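Local coordinates for protein D-alanyl-D-alanine carboxypeptidase (Enterococcus faecalis V583, PDB 5ZHF) that is a zinc-dependent D,D-carboxypeptidase that removes the C-terminal D-alanine from peptidoglycan-derived pentapeptides and is associated with vancomycin resistance, at residues N50-Q55 and H140-A145; V58-L63 and S95-T100; I174-P179 and L210-Y215; N167-G172 and K204-G209; D79-A84 and P91-G96. All blocks are in the same frame, centred on the assembly; numbering follows the deposited sequence.

From the N terminus, 50-55 reaches forward to 140-145, and contact 1 closes a long loop ending at a zinc ligand. Contact 2 is nested inside it, joining 58-63 to 95-100; contact 5 also lies inside contact 1, folding helix 74-86 back onto strand 91-95, and ends on the same stretch as contact 2, sharing Ser-95 and Gly-96. Gly-96 O then receives ND1 of His-140, so all three meet beside the metal. Further on, contacts 4 and 3 cross, since their segments alternate; they tie helices 199-208 and 212-218 to the segments just before and at strand 173-175. Phe-171 packs on helix 74-86, bringing contact 4 against contact 5.

Contact 1. Residues N50-Q55 and H140-A145; sequences NPIPAQ and HQLGLA. With ZN (zinc ion), chain C.
One face of the peptide group joining Gln-141 to Leu-142 is met by Ile-52, whose CD1 stands almost straight above Gln-141 C at 3.5 Å. The imidazole of His-140, on the far side of the same chain turn, uses both nitrogens: NE2 binds the zinc ion at 2.1 Å, and ND1 is hydrogen-bonded to Gly-96 O. The ring of His-193 also meets it, planes at about 85°. Ile-52 reaches its peptide because CG1 lies anti to the carbonyl carbon (chi1 -70°) and the chain then runs out fully extended. CD1 is pressed tightly on Gln-141 CB, 3.2 Å away, while CG1 lies 4.0 Å from Leu-142 CD2. No hydrogen bond joins the two segments directly; the polar tie is indirect, since Gly-136 makes a backbone bond to Ile-52 and also gives its N-H to Gln-141 OE1. Gly-143, at a positive phi of 84°, lets the chain turn from the metal ligand toward the sheet. The zinc site is completed by Asp-147, His-193 and a water 2.2 Å from the zinc ion. The extended N-terminal segment thus lies outside the loop that leads into strand 145-150, with Leu-142 and Leu-144 resting on strand 193-196 and Gln-141 touching helix 100-116 through Thr-100 and the substrate-binding Gln-103.

Contact 2. Residues V58-L63 and S95-T100; sequences VELEQL and SGYRTT
The two-stranded sheet 60-62/68-70 lies against the loop that leaves strand 91-95 for helix 100-116, and Leu-60 of its edge meets Tyr-97 of that loop. The leucine approaches roughly perpendicular to the tyrosine side chain and sets CD1 over one ring face, 3.8 Å from the Tyr-97 centroid and 14° off the normal, a well-centred CH-pi contact. Its second methyl, CD2, lies 4.1 Å from Tyr-97 CG, nearer the root of the ring. Val-58 adds CG1 at 4.1 Å from Tyr-97 CE1, coming in obliquely. The ring stands out toward the sheet because Tyr-97 CG points opposite the backbone N (chi1 177°). This apolar patch is the outer side of an active-site loop: Tyr-97 bonds through its backbone to Arg-68, while the next residue turns inward. There Arg-98 NH2 donates in the guanidinium plane to Ser-95 OG at 3.2 Å and forms a salt bridge with the zinc ligand Asp-147, while NH1 bonds Gln-103, a substrate-binding residue. These second-shell bonds probably help fix the Asp-147 carboxylate. Thr-99 then N-caps helix 100-116, its OG1 taking the backbone N of Lys-102.

Contact 3. Residues I174-P179 and L210-Y215; sequences IRRYPP and LCLEEY
Arg-176 grips Glu-213 end-on with two nitrogens, NH1 to OE1 and NH2 to OE2, each at 2.9 Å. The NH2 bond is nearly straight (170°) and lies in the guanidinium plane, but it reaches OE2 from above the carboxylate, because the two flat groups are turned 60° apart. Glu-213 OE2 also receives Asn-47 ND2, and Arg-176 NE pairs with Glu-139; acids thus hold the guanidinium at NE and at the NH1/NH2 end, which restrains its rotation. A bend at chi2 (61°) brings the arginine round to the helix. Two waters extend the polar joint: one bonds Arg-175 O and Leu-210 O, the other Arg-176 O and Leu-212 N. The second lies at the start of helix 212-218, where the N-cap residue Cys-211 donates its backbone N to Glu-214 OE1 at 3.0 Å, one of the two bonds of a capping box. Around this polar core, Leu-212 CB sits over the centre of one guanidinium face, 3.7 Å from Arg-176 CZ, and Tyr-177 covers the rim of the opposite face. Beyond the arginine, Ile-174 CD1 touches Leu-212 CB at 4.2 Å, and Arg-176 itself packs on the zinc ligand His-193.

Contact 4. Residues N167-G172 and K204-G209; sequences NSYRFG and KIYHQG
Tyr-169 and Tyr-206 form an offset stack, their ring centroids 4.1 Å apart and planes within 10° of parallel. The overlap runs along one side of each ring: Tyr-169 CE1 lies 3.5 Å from Tyr-206 CD2, and Tyr-169 CD1 is equally close to Tyr-206 CG. Tyr-206 reaches across with its CG opposite the backbone N (chi1 177°), and its CB adds an off-centre CH-pi contact near the root of the other ring. His-207 makes this an aromatic cluster, approaching obliquely with NE2 4.4 Å from Tyr-169 CE2. The stack joins the 3-10 turn 168-171, which links helix 157-167 to strand 173-175, to the last turn of helix 199-208. That helix ends in a Schellman motif: Gly-209 N, at positive phi, donates to Tyr-206 O, and Leu-210 N bonds Ile-205 O. On the opposite face of Tyr-169 lies Arg-170 CG, 3.6 Å above the ring plane. Arg-170 is in turn positioned by Asn-167, whose OD1 accepts from NH2 at 2.9 Å.

Contact 5. Residues D79-A84 and P91-G96; sequences DLFDAA and PIVASG
Helix 79-84 and strand 91-93 run nearly antiparallel, at 156°, with their axes 9.5 Å apart at closest approach, as the chain doubles back from helix to sheet. Phe-81 fills the gap. Pro-91, tilted, sets its CG and CB over one ring face, CG lying 3.8 Å from the Phe-81 centroid and only 8° off the normal, a centred CH-pi contact. At the ring edge, Phe-81 CZ is 3.8 Å from Ile-92 C, near the ring plane, whereas Pro-91 O lies above that plane, 3.4 Å from Phe-81 CE2. Val-93 CG2 comes in obliquely at Phe-81 CZ, 3.6 Å away, a place it reaches by lying anti to its own carbonyl carbon, beside the backbone N. One helical turn on, Ala-84 CB also touches Pro-91 CG at 3.9 Å. Beyond Val-93 a classic beta bulge, with Ala-94 and Ser-95 both facing the zinc ligand Asp-147, interrupts the strand, and the chain turns a corner at Ala-94. Because no hydrogen bond crosses between helix and strand, their mutual placing probably rests largely on shape and on ring-face packing, while strand 91-95 takes its polar pairing from strand 145-150, which carries that metal ligand.

Contact 1. Residues N50-Q55 and H140-A145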
# COMPACT_ATOMS: atom_id res chain seq x y z
N ASN A 50 10.45 3.37 11.01
CA ASN A 50 9.40 2.99 11.91
C ASN A 50 8.99 1.53 11.64
O ASN A 50 8.00 1.29 10.96
CB ASN A 50 8.21 3.94 11.74
CG ASN A 50 8.53 5.37 12.19
OD1 ASN A 50 9.04 6.19 11.43
ND2 ASN A 50 8.20 5.66 13.43
N PRO A 51 9.75 0.55 12.18
CA PRO A 51 9.40 -0.84 12.01
C PRO A 51 8.08 -1.20 12.69
O PRO A 51 7.68 -0.50 13.62
CB PRO A 51 10.54 -1.60 12.71
CG PRO A 51 11.62 -0.62 12.86
CD PRO A 51 10.95 0.71 13.01
N ILE A 52 7.47 -2.29 12.26
CA ILE A 52 6.28 -2.80 12.95
C ILE A 52 6.71 -3.20 14.35
O ILE A 52 7.76 -3.85 14.50
CB ILE A 52 5.65 -4.00 12.23
CG1 ILE A 52 5.03 -3.49 10.93
CG2 ILE A 52 4.54 -4.64 13.05
CD1 ILE A 52 4.41 -4.55 10.10
N PRO A 53 5.92 -2.83 15.38
CA PRO A 53 6.26 -3.26 16.74
C PRO A 53 6.41 -4.77 16.88
O PRO A 53 5.72 -5.51 16.20
CB PRO A 53 5.06 -2.78 17.56
CG PRO A 53 4.48 -1.66 16.78
CD PRO A 53 4.69 -2.01 15.35
N ALA A 54 7.33 -5.23 17.73
CA ALA A 54 7.37 -6.66 18.05
C ALA A 54 6.04 -6.99 18.74
O ALA A 54 5.49 -6.16 19.46
CB ALA A 54 8.56 -6.97 18.96
N GLN A 55 5.51 -8.18 18.48
CA GLN A 55 4.21 -8.62 19.04
C GLN A 55 3.00 -7.78 18.56
O GLN A 55 2.01 -7.64 19.29
CB GLN A 55 4.25 -8.64 20.59
CG GLN A 55 5.42 -9.44 21.19
CD GLN A 55 5.94 -8.83 22.49
OE1 GLN A 55 6.45 -7.71 22.51
NE2 GLN A 55 5.84 -9.59 23.57
N HIS A 140 2.49 -3.87 4.29
CA HIS A 140 1.80 -5.12 4.03
C HIS A 140 1.80 -6.03 5.23
O HIS A 140 0.90 -6.84 5.39
CB HIS A 140 2.32 -5.83 2.80
CG HIS A 140 1.92 -5.16 1.52
ND1 HIS A 140 0.72 -5.43 0.90
CD2 HIS A 140 2.54 -4.23 0.76
CE1 HIS A 140 0.62 -4.69 -0.19
NE2 HIS A 140 1.71 -3.95 -0.30
N GLN A 141 2.77 -5.89 6.11
CA GLN A 141 2.81 -6.70 7.31
C GLN A 141 1.85 -6.20 8.42
O GLN A 141 1.70 -6.87 9.44
CB GLN A 141 4.24 -6.79 7.81
CG GLN A 141 5.17 -7.45 6.81
CD GLN A 141 6.60 -7.43 7.27
OE1 GLN A 141 7.39 -6.57 6.85
NE2 GLN A 141 6.95 -8.35 8.20
N LEU A 142 1.21 -5.06 8.21
CA LEU A 142 0.15 -4.61 9.12
C LEU A 142 -1.19 -5.23 8.84
O LEU A 142 -2.04 -5.29 9.73
CB LEU A 142 -0.05 -3.10 9.03
CG LEU A 142 1.10 -2.20 9.49
CD1 LEU A 142 0.90 -0.77 8.99
CD2 LEU A 142 1.19 -2.27 11.00
N GLY A 143 -1.45 -5.59 7.58
CA GLY A 143 -2.81 -5.91 7.15
C GLY A 143 -3.62 -4.69 6.76
O GLY A 143 -4.81 -4.82 6.43
N LEU A 144 -3.01 -3.49 6.78
CA LEU A 144 -3.70 -2.24 6.48
C LEU A 144 -3.46 -1.75 5.06
O LEU A 144 -4.03 -0.73 4.68
CB LEU A 144 -3.26 -1.13 7.46
CG LEU A 144 -3.65 -1.42 8.92
CD1 LEU A 144 -3.25 -0.26 9.81
CD2 LEU A 144 -5.14 -1.67 9.04
N ALA A 145 -2.64 -2.48 4.29
CA ALA A 145 -2.32 -2.09 2.92
C ALA A 145 -2.70 -3.14 1.93
O ALA A 145 -2.56 -4.36 2.18
CB ALA A 145 -0.83 -1.77 2.76
ZN ZN C . 2.19 -2.54 -1.79
O HOH W 1 3.94 -2.27 -3.12

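Contact 2. Residues V58-L63 and S95-T100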
# COMPACT_ATOMS: atom_id res chain seq x y z
N VAL A 58 -2.57 -8.75 14.74
CA VAL A 58 -3.57 -8.44 13.72
C VAL A 58 -4.51 -9.63 13.58
O VAL A 58 -4.04 -10.78 13.57
CB VAL A 58 -2.95 -8.07 12.36
CG1 VAL A 58 -2.09 -9.19 11.78
CG2 VAL A 58 -4.04 -7.65 11.37
N GLU A 59 -5.81 -9.35 13.55
CA GLU A 59 -6.81 -10.36 13.23
C GLU A 59 -7.13 -10.24 11.75
O GLU A 59 -7.54 -9.18 11.30
CB GLU A 59 -8.09 -10.15 14.05
CG GLU A 59 -7.91 -10.35 15.54
CD GLU A 59 -7.45 -11.74 15.93
OE1 GLU A 59 -7.82 -12.72 15.25
OE2 GLU A 59 -6.69 -11.86 16.93
N LEU A 60 -6.94 -11.33 11.01
CA LEU A 60 -7.05 -11.30 9.57
C LEU A 60 -8.31 -11.96 9.08
O LEU A 60 -8.79 -12.93 9.67
CB LEU A 60 -5.86 -11.97 8.94
CG LEU A 60 -4.53 -11.28 9.27
CD1 LEU A 60 -3.34 -12.16 8.91
CD2 LEU A 60 -4.48 -9.93 8.56
N GLU A 61 -8.84 -11.41 7.99
CA GLU A 61 -9.93 -12.00 7.26
C GLU A 61 -9.40 -12.37 5.89
O GLU A 61 -8.57 -11.65 5.31
CB GLU A 61 -11.06 -10.99 7.08
CG GLU A 61 -12.30 -11.60 6.45
CD GLU A 61 -13.42 -10.61 6.30
OE1 GLU A 61 -13.17 -9.52 5.73
OE2 GLU A 61 -14.56 -10.92 6.71
N GLN A 62 -9.90 -13.48 5.36
CA GLN A 62 -9.53 -13.94 4.02
C GLN A 62 -10.56 -13.45 3.03
O GLN A 62 -11.78 -13.57 3.26
CB GLN A 62 -9.45 -15.45 4.03
CG GLN A 62 -8.92 -16.02 2.74
CD GLN A 62 -8.72 -17.51 2.82
OE1 GLN A 62 -7.98 -17.99 3.68
NE2 GLN A 62 -9.37 -18.24 1.93
N LEU A 63 -10.06 -12.86 1.93
CA LEU A 63 -10.88 -12.42 0.83
C LEU A 63 -11.14 -13.61 -0.10
O LEU A 63 -10.51 -14.66 0.07
CB LEU A 63 -10.18 -11.31 0.06
CG LEU A 63 -9.84 -10.07 0.87
CD1 LEU A 63 -9.13 -9.06 -0.01
CD2 LEU A 63 -11.11 -9.48 1.45
N SER A 95 -2.37 -8.04 -3.60
CA SER A 95 -1.58 -8.40 -2.43
C SER A 95 -2.08 -7.64 -1.23
O SER A 95 -2.19 -6.40 -1.27
CB SER A 95 -0.10 -8.05 -2.64
OG SER A 95 0.67 -8.38 -1.49
N GLY A 96 -2.37 -8.36 -0.16
CA GLY A 96 -2.78 -7.76 1.12
C GLY A 96 -1.70 -8.00 2.17
O GLY A 96 -0.55 -7.57 2.03
N TYR A 97 -2.07 -8.74 3.20
CA TYR A 97 -1.17 -9.08 4.27
C TYR A 97 -0.03 -9.94 3.76
O TYR A 97 -0.25 -10.84 2.93
CB TYR A 97 -1.92 -9.85 5.38
CG TYR A 97 -1.02 -10.29 6.48
CD1 TYR A 97 -0.61 -9.38 7.47
CD2 TYR A 97 -0.54 -11.58 6.54
CE1 TYR A 97 0.24 -9.78 8.48
CE2 TYR A 97 0.31 -11.98 7.55
CZ TYR A 97 0.70 -11.06 8.51
OH TYR A 97 1.57 -11.44 9.54
N ARG A 98 1.17 -9.70 4.28
CA ARG A 98 2.32 -10.54 4.01
C ARG A 98 3.03 -10.90 5.30
O ARG A 98 3.22 -10.04 6.17
CB ARG A 98 3.33 -9.81 3.13
CG ARG A 98 2.84 -9.43 1.76
CD ARG A 98 3.93 -8.61 1.08
NE ARG A 98 3.41 -8.03 -0.12
CZ ARG A 98 3.89 -6.97 -0.76
NH1 ARG A 98 5.00 -6.34 -0.35
NH2 ARG A 98 3.24 -6.54 -1.84
N THR A 99 3.46 -12.15 5.39
CA THR A 99 4.34 -12.58 6.49
C THR A 99 5.75 -12.04 6.24
O THR A 99 6.07 -11.56 5.14
CB THR A 99 4.43 -14.11 6.59
OG1 THR A 99 5.06 -14.62 5.42
CG2 THR A 99 3.04 -14.78 6.73
N THR A 100 6.58 -12.14 7.27
CA THR A 100 7.99 -11.77 7.17
C THR A 100 8.69 -12.48 6.02
O THR A 100 9.37 -11.84 5.21
CB THR A 100 8.69 -12.09 8.50
OG1 THR A 100 8.09 -11.30 9.54
CG2 THR A 100 10.22 -11.83 8.42

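Contact 3. Residues I174-P179 and L210-Y215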
# COMPACT_ATOMS: atom_id res chain seq x y z
N ILE A 174 -5.64 5.86 1.35
CA ILE A 174 -4.80 6.84 0.67
C ILE A 174 -3.82 6.19 -0.30
O ILE A 174 -3.36 5.04 -0.10
CB ILE A 174 -4.02 7.74 1.66
CG1 ILE A 174 -3.09 6.91 2.57
CG2 ILE A 174 -5.01 8.53 2.49
CD1 ILE A 174 -2.28 7.74 3.57
N ARG A 175 -3.52 6.94 -1.37
CA ARG A 175 -2.45 6.62 -2.29
C ARG A 175 -1.17 6.89 -1.53
O ARG A 175 -0.73 8.05 -1.38
CB ARG A 175 -2.56 7.47 -3.56
CG ARG A 175 -1.56 7.11 -4.62
CD ARG A 175 -1.66 8.07 -5.78
NE ARG A 175 -0.69 7.76 -6.83
CZ ARG A 175 -0.72 8.27 -8.07
NH1 ARG A 175 -1.70 9.09 -8.44
NH2 ARG A 175 0.20 7.93 -8.95
N ARG A 176 -0.60 5.83 -0.98
CA ARG A 176 0.40 5.96 0.07
C ARG A 176 1.72 6.56 -0.40
O ARG A 176 2.40 7.24 0.38
CB ARG A 176 0.69 4.58 0.64
CG ARG A 176 1.68 4.55 1.78
CD ARG A 176 1.20 5.35 2.95
NE ARG A 176 2.14 5.29 4.06
CZ ARG A 176 3.20 6.09 4.23
NH1 ARG A 176 3.54 6.99 3.30
NH2 ARG A 176 3.94 5.96 5.32
N TYR A 177 2.09 6.26 -1.64
CA TYR A 177 3.40 6.62 -2.19
C TYR A 177 3.23 7.43 -3.47
O TYR A 177 3.49 6.93 -4.56
CB TYR A 177 4.23 5.38 -2.42
CG TYR A 177 4.41 4.49 -1.20
CD1 TYR A 177 4.96 4.99 -0.01
CD2 TYR A 177 4.00 3.15 -1.22
CE1 TYR A 177 5.14 4.18 1.09
CE2 TYR A 177 4.18 2.33 -0.10
CZ TYR A 177 4.73 2.85 1.06
OH TYR A 177 4.90 2.02 2.16
N PRO A 178 2.78 8.68 -3.34
CA PRO A 178 2.51 9.47 -4.53
C PRO A 178 3.78 9.95 -5.22
O PRO A 178 4.84 10.01 -4.60
CB PRO A 178 1.67 10.64 -4.01
CG PRO A 178 1.96 10.75 -2.59
CD PRO A 178 2.44 9.41 -2.11
N PRO A 179 3.68 10.24 -6.52
CA PRO A 179 4.89 10.55 -7.28
C PRO A 179 5.61 11.83 -6.84
O PRO A 179 6.82 11.94 -7.02
CB PRO A 179 4.37 10.68 -8.73
CG PRO A 179 2.90 10.86 -8.64
CD PRO A 179 2.47 10.18 -7.37
N LEU A 210 -1.06 15.64 0.84
CA LEU A 210 0.01 15.19 1.72
C LEU A 210 0.31 13.73 1.52
O LEU A 210 -0.49 13.01 0.91
CB LEU A 210 -0.40 15.39 3.16
CG LEU A 210 -0.84 16.79 3.58
CD1 LEU A 210 -1.44 16.75 4.98
CD2 LEU A 210 0.34 17.74 3.50
N CYS A 211 1.48 13.31 2.01
CA CYS A 211 1.74 11.91 2.33
C CYS A 211 1.54 11.73 3.84
O CYS A 211 1.42 12.70 4.58
CB CYS A 211 3.14 11.48 1.88
SG CYS A 211 4.55 12.28 2.71
N LEU A 212 1.47 10.48 4.27
CA LEU A 212 1.18 10.16 5.65
C LEU A 212 2.19 10.77 6.64
O LEU A 212 1.80 11.32 7.68
CB LEU A 212 1.10 8.65 5.83
CG LEU A 212 0.69 8.17 7.23
CD1 LEU A 212 -0.65 8.76 7.68
CD2 LEU A 212 0.67 6.64 7.27
N GLU A 213 3.47 10.68 6.30
CA GLU A 213 4.52 11.24 7.15
C GLU A 213 4.30 12.72 7.45
O GLU A 213 4.46 13.14 8.61
CB GLU A 213 5.89 11.03 6.51
CG GLU A 213 6.42 9.62 6.57
CD GLU A 213 5.95 8.70 5.45
OE1 GLU A 213 5.12 9.11 4.58
OE2 GLU A 213 6.40 7.53 5.46
N GLU A 214 3.96 13.50 6.43
CA GLU A 214 3.67 14.95 6.56
C GLU A 214 2.47 15.18 7.45
O GLU A 214 2.50 16.06 8.32
CB GLU A 214 3.38 15.58 5.20
CG GLU A 214 4.57 15.71 4.30
CD GLU A 214 4.19 16.26 2.93
OE1 GLU A 214 3.35 15.64 2.25
OE2 GLU A 214 4.71 17.32 2.53
N TYR A 215 1.41 14.40 7.22
CA TYR A 215 0.19 14.51 8.00
C TYR A 215 0.47 14.30 9.49
O TYR A 215 0.03 15.09 10.34
CB TYR A 215 -0.85 13.50 7.53
CG TYR A 215 -2.15 13.56 8.29
CD1 TYR A 215 -3.04 14.61 8.08
CD2 TYR A 215 -2.49 12.57 9.21
CE1 TYR A 215 -4.23 14.66 8.76
CE2 TYR A 215 -3.69 12.63 9.90
CZ TYR A 215 -4.55 13.67 9.65
OH TYR A 215 -5.75 13.75 10.30
O HOH W 2 -1.12 10.09 0.49
O HOH W 3 0.86 8.86 2.01

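Contact 4. Residues N167-G172 and K204-G209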
# COMPACT_ATOMS: atom_id res chain seq x y z
N ASN A 167 -10.80 8.67 -5.83
CA ASN A 167 -11.91 8.20 -4.98
C ASN A 167 -11.58 7.49 -3.66
O ASN A 167 -12.47 7.34 -2.82
CB ASN A 167 -12.80 7.25 -5.78
CG ASN A 167 -13.51 7.94 -6.92
OD1 ASN A 167 -14.56 8.55 -6.72
ND2 ASN A 167 -12.94 7.85 -8.12
N SER A 168 -10.37 6.97 -3.51
CA SER A 168 -10.09 6.05 -2.42
C SER A 168 -10.32 6.65 -1.04
O SER A 168 -10.69 5.93 -0.10
CB SER A 168 -8.66 5.55 -2.48
OG SER A 168 -7.72 6.59 -2.24
N TYR A 169 -10.05 7.95 -0.93
CA TYR A 169 -10.13 8.65 0.37
C TYR A 169 -11.53 8.64 0.97
O TYR A 169 -11.69 8.63 2.17
CB TYR A 169 -9.61 10.10 0.25
CG TYR A 169 -10.53 11.00 -0.52
CD1 TYR A 169 -10.44 11.08 -1.91
CD2 TYR A 169 -11.52 11.76 0.12
CE1 TYR A 169 -11.30 11.90 -2.63
CE2 TYR A 169 -12.37 12.58 -0.59
CZ TYR A 169 -12.27 12.65 -1.97
OH TYR A 169 -13.12 13.46 -2.74
N ARG A 170 -12.54 8.60 0.11
CA ARG A 170 -13.93 8.51 0.56
C ARG A 170 -14.23 7.23 1.37
O ARG A 170 -15.22 7.17 2.10
CB ARG A 170 -14.87 8.64 -0.66
CG ARG A 170 -14.74 9.97 -1.40
CD ARG A 170 -15.87 10.25 -2.39
NE ARG A 170 -15.85 9.32 -3.52
CZ ARG A 170 -16.71 8.32 -3.74
NH1 ARG A 170 -17.71 8.07 -2.90
NH2 ARG A 170 -16.57 7.55 -4.82
N PHE A 171 -13.36 6.22 1.25
CA PHE A 171 -13.47 4.93 1.93
C PHE A 171 -12.35 4.70 2.93
O PHE A 171 -12.23 3.60 3.48
CB PHE A 171 -13.51 3.82 0.89
CG PHE A 171 -14.52 4.08 -0.17
CD1 PHE A 171 -15.85 3.79 0.05
CD2 PHE A 171 -14.15 4.70 -1.35
CE1 PHE A 171 -16.82 4.10 -0.91
CE2 PHE A 171 -15.11 5.00 -2.31
CZ PHE A 171 -16.44 4.68 -2.09
N GLY A 172 -11.57 5.74 3.20
CA GLY A 172 -10.55 5.68 4.22
C GLY A 172 -9.18 5.23 3.74
O GLY A 172 -8.32 4.95 4.56
N LYS A 204 -8.55 14.50 4.74
CA LYS A 204 -7.63 15.62 4.98
C LYS A 204 -6.35 15.46 4.19
O LYS A 204 -5.88 16.40 3.55
CB LYS A 204 -7.31 15.74 6.48
CG LYS A 204 -8.50 16.16 7.33
CD LYS A 204 -8.15 16.24 8.82
CE LYS A 204 -9.24 16.98 9.59
NZ LYS A 204 -9.26 16.62 11.04
N ILE A 205 -5.79 14.25 4.19
CA ILE A 205 -4.57 13.98 3.43
C ILE A 205 -4.78 14.28 1.94
O ILE A 205 -3.93 14.89 1.28
CB ILE A 205 -4.07 12.53 3.69
CG1 ILE A 205 -3.50 12.45 5.11
CG2 ILE A 205 -3.01 12.11 2.68
CD1 ILE A 205 -3.33 11.05 5.66
N TYR A 206 -5.92 13.84 1.42
CA TYR A 206 -6.23 14.03 0.02
C TYR A 206 -6.41 15.51 -0.32
O TYR A 206 -5.81 15.98 -1.26
CB TYR A 206 -7.49 13.26 -0.34
CG TYR A 206 -7.89 13.49 -1.78
CD1 TYR A 206 -7.27 12.78 -2.81
CD2 TYR A 206 -8.87 14.42 -2.12
CE1 TYR A 206 -7.63 12.99 -4.13
CE2 TYR A 206 -9.23 14.64 -3.44
CZ TYR A 206 -8.61 13.92 -4.44
OH TYR A 206 -8.95 14.11 -5.76
N HIS A 207 -7.22 16.21 0.46
CA HIS A 207 -7.49 17.64 0.19
C HIS A 207 -6.24 18.51 0.32
O HIS A 207 -6.09 19.46 -0.43
CB HIS A 207 -8.63 18.16 1.06
CG HIS A 207 -9.99 17.69 0.62
ND1 HIS A 207 -10.40 17.73 -0.70
CD2 HIS A 207 -11.03 17.16 1.32
CE1 HIS A 207 -11.63 17.24 -0.79
NE2 HIS A 207 -12.03 16.89 0.41
N GLN A 208 -5.34 18.15 1.23
CA GLN A 208 -4.11 18.92 1.45
C GLN A 208 -2.92 18.45 0.61
O GLN A 208 -1.86 19.09 0.64
CB GLN A 208 -3.76 18.90 2.94
CG GLN A 208 -4.81 19.57 3.81
CD GLN A 208 -4.49 19.47 5.28
OE1 GLN A 208 -3.34 19.57 5.69
NE2 GLN A 208 -5.51 19.27 6.09
N GLY A 209 -3.09 17.34 -0.12
CA GLY A 209 -2.06 16.83 -1.00
C GLY A 209 -0.83 16.34 -0.26
O GLY A 209 0.31 16.58 -0.69

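Contact 5. Residues D79-A84 and P91-G96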
# COMPACT_ATOMS: atom_id res chain seq x y z
N ASP A 79 -16.77 -1.56 0.50
CA ASP A 79 -17.44 -0.36 -0.02
C ASP A 79 -16.68 0.27 -1.18
O ASP A 79 -17.29 0.73 -2.16
CB ASP A 79 -17.62 0.69 1.06
CG ASP A 79 -18.64 0.31 2.11
OD1 ASP A 79 -19.43 -0.64 1.93
OD2 ASP A 79 -18.63 0.99 3.15
N LEU A 80 -15.35 0.30 -1.08
CA LEU A 80 -14.51 0.84 -2.12
C LEU A 80 -14.69 0.03 -3.44
O LEU A 80 -14.89 0.62 -4.51
CB LEU A 80 -13.05 0.85 -1.70
CG LEU A 80 -12.10 1.46 -2.73
CD1 LEU A 80 -10.96 2.20 -2.08
CD2 LEU A 80 -11.55 0.42 -3.70
N PHE A 81 -14.61 -1.28 -3.32
CA PHE A 81 -14.75 -2.15 -4.49
C PHE A 81 -16.14 -2.06 -5.11
O PHE A 81 -16.29 -1.95 -6.35
CB PHE A 81 -14.36 -3.61 -4.18
CG PHE A 81 -12.90 -3.89 -4.36
CD1 PHE A 81 -11.94 -3.09 -3.79
CD2 PHE A 81 -12.47 -4.97 -5.11
CE1 PHE A 81 -10.59 -3.33 -3.95
CE2 PHE A 81 -11.12 -5.23 -5.27
CZ PHE A 81 -10.18 -4.41 -4.71
N ASP A 82 -17.16 -2.04 -4.25
CA ASP A 82 -18.53 -1.84 -4.71
C ASP A 82 -18.70 -0.55 -5.50
O ASP A 82 -19.36 -0.55 -6.55
CB ASP A 82 -19.51 -1.83 -3.53
CG ASP A 82 -19.73 -3.20 -2.90
OD1 ASP A 82 -19.27 -4.23 -3.42
OD2 ASP A 82 -20.40 -3.23 -1.84
N ALA A 83 -18.10 0.55 -5.01
CA ALA A 83 -18.19 1.86 -5.67
C ALA A 83 -17.45 1.88 -6.99
O ALA A 83 -17.94 2.45 -7.98
CB ALA A 83 -17.63 2.96 -4.76
N ALA A 84 -16.26 1.27 -7.03
CA ALA A 84 -15.50 1.19 -8.28
C ALA A 84 -16.34 0.45 -9.35
O ALA A 84 -16.51 0.94 -10.47
CB ALA A 84 -14.17 0.50 -8.05
N PRO A 91 -11.54 -3.64 -9.96
CA PRO A 91 -10.24 -3.91 -9.36
C PRO A 91 -10.12 -5.30 -8.75
O PRO A 91 -11.12 -6.00 -8.58
CB PRO A 91 -10.13 -2.83 -8.24
CG PRO A 91 -11.55 -2.43 -7.96
CD PRO A 91 -12.44 -2.92 -9.04
N ILE A 92 -8.90 -5.67 -8.41
CA ILE A 92 -8.61 -6.88 -7.65
C ILE A 92 -7.59 -6.53 -6.58
O ILE A 92 -6.79 -5.59 -6.76
CB ILE A 92 -8.04 -8.02 -8.54
CG1 ILE A 92 -6.69 -7.60 -9.17
CG2 ILE A 92 -9.02 -8.41 -9.65
CD1 ILE A 92 -5.95 -8.75 -9.85
N VAL A 93 -7.57 -7.32 -5.52
CA VAL A 93 -6.53 -7.20 -4.49
C VAL A 93 -5.41 -8.13 -4.90
O VAL A 93 -5.49 -9.36 -4.71
CB VAL A 93 -7.04 -7.53 -3.09
CG1 VAL A 93 -5.89 -7.42 -2.07
CG2 VAL A 93 -8.21 -6.63 -2.69
N ALA A 94 -4.37 -7.56 -5.48
CA ALA A 94 -3.22 -8.36 -5.89
C ALA A 94 -2.41 -8.84 -4.67
O ALA A 94 -1.84 -9.93 -4.68
CB ALA A 94 -2.36 -7.57 -6.86
N SER A 95 -2.37 -8.04 -3.60
CA SER A 95 -1.58 -8.40 -2.43
C SER A 95 -2.08 -7.64 -1.23
O SER A 95 -2.19 -6.40 -1.27
CB SER A 95 -0.10 -8.05 -2.64
OG SER A 95 0.67 -8.38 -1.49
N GLY A 96 -2.37 -8.36 -0.16
CA GLY A 96 -2.78 -7.76 1.12
C GLY A 96 -1.70 -8.00 2.17
O GLY A 96 -0.55 -7.57 2.03